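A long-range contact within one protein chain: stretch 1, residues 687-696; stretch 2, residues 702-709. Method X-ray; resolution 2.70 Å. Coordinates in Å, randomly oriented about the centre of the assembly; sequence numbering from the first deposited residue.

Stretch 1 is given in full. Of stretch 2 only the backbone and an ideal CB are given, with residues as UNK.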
# COMPACT_ATOMS: atom_id res chain seq x y z
N LEU D 687 -25.48 -1.88 -20.02
CA LEU D 687 -26.27 -1.70 -21.24
C LEU D 687 -26.03 -2.82 -22.24
O LEU D 687 -25.10 -3.60 -22.12
CB LEU D 687 -25.96 -0.36 -21.90
CG LEU D 687 -26.25 0.90 -21.10
CD1 LEU D 687 -25.87 2.09 -21.94
CD2 LEU D 687 -27.71 0.97 -20.67
N ARG D 688 -26.90 -2.87 -23.24
CA ARG D 688 -26.72 -3.80 -24.35
C ARG D 688 -25.75 -3.20 -25.37
O ARG D 688 -26.00 -2.12 -25.89
CB ARG D 688 -28.07 -4.12 -25.00
CG ARG D 688 -28.87 -5.21 -24.30
CD ARG D 688 -30.35 -5.27 -24.78
NE ARG D 688 -31.14 -6.20 -23.96
CZ ARG D 688 -32.42 -6.49 -24.15
NH1 ARG D 688 -33.10 -5.92 -25.15
NH2 ARG D 688 -33.04 -7.34 -23.33
N PRO D 689 -24.66 -3.90 -25.65
CA PRO D 689 -23.58 -3.43 -26.53
C PRO D 689 -24.05 -2.94 -27.90
O PRO D 689 -23.55 -1.92 -28.37
CB PRO D 689 -22.71 -4.66 -26.71
CG PRO D 689 -22.98 -5.50 -25.52
CD PRO D 689 -24.40 -5.26 -25.14
N ASN D 690 -24.98 -3.63 -28.54
CA ASN D 690 -25.31 -3.35 -29.93
C ASN D 690 -26.62 -2.59 -30.09
O ASN D 690 -27.12 -2.45 -31.21
CB ASN D 690 -25.41 -4.64 -30.75
CG ASN D 690 -24.13 -5.46 -30.73
OD1 ASN D 690 -23.04 -4.95 -30.93
ND2 ASN D 690 -24.28 -6.76 -30.49
N GLN D 691 -27.18 -2.13 -28.97
CA GLN D 691 -28.41 -1.34 -29.01
C GLN D 691 -28.05 0.15 -29.13
O GLN D 691 -27.06 0.61 -28.57
CB GLN D 691 -29.25 -1.59 -27.75
CG GLN D 691 -30.42 -0.61 -27.52
CD GLN D 691 -31.63 -0.83 -28.44
OE1 GLN D 691 -32.14 -1.94 -28.55
NE2 GLN D 691 -32.10 0.24 -29.07
N ARG D 692 -28.86 0.89 -29.87
CA ARG D 692 -28.61 2.32 -30.00
C ARG D 692 -29.41 3.09 -28.97
O ARG D 692 -30.59 2.82 -28.76
CB ARG D 692 -28.93 2.76 -31.42
CG ARG D 692 -28.01 2.11 -32.44
CD ARG D 692 -28.32 2.57 -33.82
NE ARG D 692 -29.74 2.45 -34.06
CZ ARG D 692 -30.39 3.10 -35.02
NH1 ARG D 692 -29.72 3.91 -35.84
NH2 ARG D 692 -31.70 2.93 -35.15
N TYR D 693 -28.76 4.07 -28.30
CA TYR D 693 -29.39 4.86 -27.24
C TYR D 693 -29.22 6.35 -27.46
O TYR D 693 -28.39 6.78 -28.27
CB TYR D 693 -28.77 4.55 -25.88
CG TYR D 693 -28.80 3.12 -25.41
CD1 TYR D 693 -29.82 2.66 -24.58
CD2 TYR D 693 -27.79 2.23 -25.72
CE1 TYR D 693 -29.85 1.37 -24.11
CE2 TYR D 693 -27.80 0.93 -25.26
CZ TYR D 693 -28.83 0.51 -24.44
OH TYR D 693 -28.86 -0.79 -23.98
N GLN D 694 -30.00 7.13 -26.72
CA GLN D 694 -29.84 8.59 -26.67
C GLN D 694 -29.86 9.02 -25.22
O GLN D 694 -30.50 8.37 -24.36
CB GLN D 694 -30.97 9.30 -27.43
CG GLN D 694 -30.98 8.98 -28.90
CD GLN D 694 -31.79 9.97 -29.76
OE1 GLN D 694 -32.96 10.26 -29.47
NE2 GLN D 694 -31.16 10.47 -30.83
N ILE D 695 -29.17 10.11 -24.95
CA ILE D 695 -28.99 10.57 -23.60
C ILE D 695 -29.35 12.00 -23.35
O ILE D 695 -28.80 12.90 -23.95
CB ILE D 695 -27.51 10.58 -23.24
CG1 ILE D 695 -26.97 9.17 -23.44
CG2 ILE D 695 -27.35 11.15 -21.83
CD1 ILE D 695 -25.53 9.07 -23.26
N ASN D 696 -30.42 12.16 -22.60
CA ASN D 696 -31.00 13.44 -22.28
C ASN D 696 -31.31 14.06 -23.60
O ASN D 696 -31.71 13.39 -24.49
CB ASN D 696 -30.06 14.30 -21.47
CG ASN D 696 -29.57 13.63 -20.23
OD1 ASN D 696 -30.24 12.86 -19.65
ND2 ASN D 696 -28.40 13.96 -19.83
N UNK D 702 -25.91 6.77 -29.72
CA UNK D 702 -24.74 6.04 -29.27
C UNK D 702 -25.04 4.55 -29.15
O UNK D 702 -26.10 4.16 -28.65
CB UNK D 702 -24.25 6.59 -27.93
N UNK D 703 -24.12 3.72 -29.61
CA UNK D 703 -24.20 2.29 -29.30
C UNK D 703 -23.80 2.02 -27.85
O UNK D 703 -22.90 2.67 -27.29
CB UNK D 703 -23.31 1.49 -30.25
N UNK D 704 -24.48 1.06 -27.24
CA UNK D 704 -24.17 0.65 -25.89
C UNK D 704 -22.67 0.56 -25.67
O UNK D 704 -22.18 1.02 -24.64
CB UNK D 704 -24.83 -0.69 -25.58
N UNK D 705 -21.93 -0.00 -26.63
CA UNK D 705 -20.50 -0.18 -26.40
C UNK D 705 -19.66 1.10 -26.46
O UNK D 705 -18.57 1.15 -25.88
CB UNK D 705 -19.96 -1.17 -27.43
N UNK D 706 -20.16 2.13 -27.14
CA UNK D 706 -19.50 3.43 -27.11
C UNK D 706 -19.61 3.94 -25.68
O UNK D 706 -18.62 4.35 -25.09
CB UNK D 706 -20.12 4.41 -28.11
N UNK D 707 -20.82 3.89 -25.14
CA UNK D 707 -21.09 4.49 -23.85
C UNK D 707 -20.41 3.75 -22.71
O UNK D 707 -20.18 4.34 -21.65
CB UNK D 707 -22.60 4.54 -23.61
N UNK D 708 -20.05 2.49 -22.94
CA UNK D 708 -19.47 1.64 -21.90
C UNK D 708 -17.95 1.48 -21.97
O UNK D 708 -17.32 1.24 -20.95
CB UNK D 708 -20.11 0.25 -21.97
N UNK D 709 -17.38 1.58 -23.16
CA UNK D 709 -15.97 1.29 -23.38
C UNK D 709 -15.16 2.56 -23.66
O UNK D 709 -13.98 2.65 -23.28
CB UNK D 709 -15.82 0.31 -24.54

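Position 702 lies in an extended strand, antiparallel to stretch 1. Its backbone pairs with Tyr693 in both directions: Tyr693 N donates to the O of 702 at 2.7 Å, and the N of 702 donates to Tyr693 O at 2.9 Å. The CB emerges on the same sheet face as the Tyr693 side chain. A beta-branched, large aliphatic or aromatic residue would suit. The deposited residue is Tyr702, chi1 m, whose CD1 comes to 4.2 Å from Ile695 CD1.

Position 703 ends the strand, in a non-hydrogen-bonded pair with Arg692, and its CB shares the face of that side chain. Long aliphatics could cover the methylenes of Arg692, and a flat ring could lie against them. The choice is Tyr703: Arg692 CG sits over one face, 3.5 Å from the ring centroid, a CH-pi contact, while Asn690 O lies at the ring edge, 3.4 Å from Tyr703 CE2.

Position 704 turns into the helix, phi/psi -42/-43, a conformation open to most residues. The wall of stretch 1 is what restricts it: an ideal CB would stand 1.9 Å from Arg688 O and 3.2 Å from Pro689 CA. Glycine is the natural answer, and Gly704 occupies the site. Its CA approaches Arg688 O at 3.3 Å in a CA-H...O contact and lies at the edge of the Tyr693 ring, while Gly704 N donates to Gln691 O at 2.9 Å.

At 705 the CB points sideways, 3.8 Å from Pro689 O. The backbone N donates to that same Pro689 O at 3.1 Å, so the main chain does the docking and many small or polar residues would fit. Asp705 is found, its carboxylate bonded elsewhere in the structure.

Position 706 meets nothing of stretch 1; many residues would do, including one with an acceptor able to reach back to the helix start. Glu706 does so, its OE2 accepting from Tyr703 N at 2.8 Å.

At 707 the CB points toward stretch 1, 4.4 Å from Leu687 CD1, in an apolar pocket completed by Tyr693 and Ile695. Leucine, isoleucine or methionine would suit. Leu707 sends CD2 to 3.8 Å from Ile695 CD1 and CD1 to 4.3 Å from Leu687 CD1.

Position 708 also points toward stretch 1, but its CB has no neighbour there within 5.5 Å, so a long, flexible apolar chain is favoured. Met708, present as selenomethionine, bridges the gap: SE lies 4.1 Å from Leu687 CB, and CE 4.2 Å from Pro689 CG.

Position 709 points sideways; stretch 1 would allow almost any helix-tolerated residue. Asn709 makes no contact with it.

Stretch 2 (702-709) YYGDELMN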
# COMPACT_ATOMS: atom_id res chain seq x y z
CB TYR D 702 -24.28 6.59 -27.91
CG TYR D 702 -23.97 8.06 -27.88
CD1 TYR D 702 -24.92 8.97 -27.45
CD2 TYR D 702 -22.74 8.55 -28.30
CE1 TYR D 702 -24.66 10.33 -27.43
CE2 TYR D 702 -22.46 9.91 -28.28
CZ TYR D 702 -23.43 10.79 -27.84
OH TYR D 702 -23.17 12.14 -27.82
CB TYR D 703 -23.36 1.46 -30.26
CG TYR D 703 -24.04 1.22 -31.58
CD1 TYR D 703 -23.99 2.16 -32.61
CD2 TYR D 703 -24.76 0.06 -31.80
CE1 TYR D 703 -24.63 1.94 -33.82
CE2 TYR D 703 -25.40 -0.17 -33.01
CZ TYR D 703 -25.33 0.77 -34.00
OH TYR D 703 -25.98 0.51 -35.18
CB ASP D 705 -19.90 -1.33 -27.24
CG ASP D 705 -20.00 -1.11 -28.74
OD1 ASP D 705 -20.54 -0.08 -29.21
OD2 ASP D 705 -19.52 -2.00 -29.47
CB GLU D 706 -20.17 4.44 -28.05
CG GLU D 706 -19.96 4.21 -29.54
CD GLU D 706 -20.93 5.03 -30.42
OE1 GLU D 706 -20.81 6.28 -30.49
OE2 GLU D 706 -21.82 4.40 -31.04
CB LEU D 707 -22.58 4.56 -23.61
CG LEU D 707 -23.27 5.46 -24.62
CD1 LEU D 707 -24.78 5.40 -24.39
CD2 LEU D 707 -22.73 6.90 -24.51
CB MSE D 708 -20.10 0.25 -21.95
CG MSE D 708 -21.47 0.16 -21.32
SE MSE D 708 -22.10 -1.69 -21.20
CE MSE D 708 -22.33 -2.09 -23.12
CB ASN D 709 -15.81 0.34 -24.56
CG ASN D 709 -16.44 -1.02 -24.32
OD1 ASN D 709 -16.52 -1.50 -23.19
ND2 ASN D 709 -16.84 -1.68 -25.40
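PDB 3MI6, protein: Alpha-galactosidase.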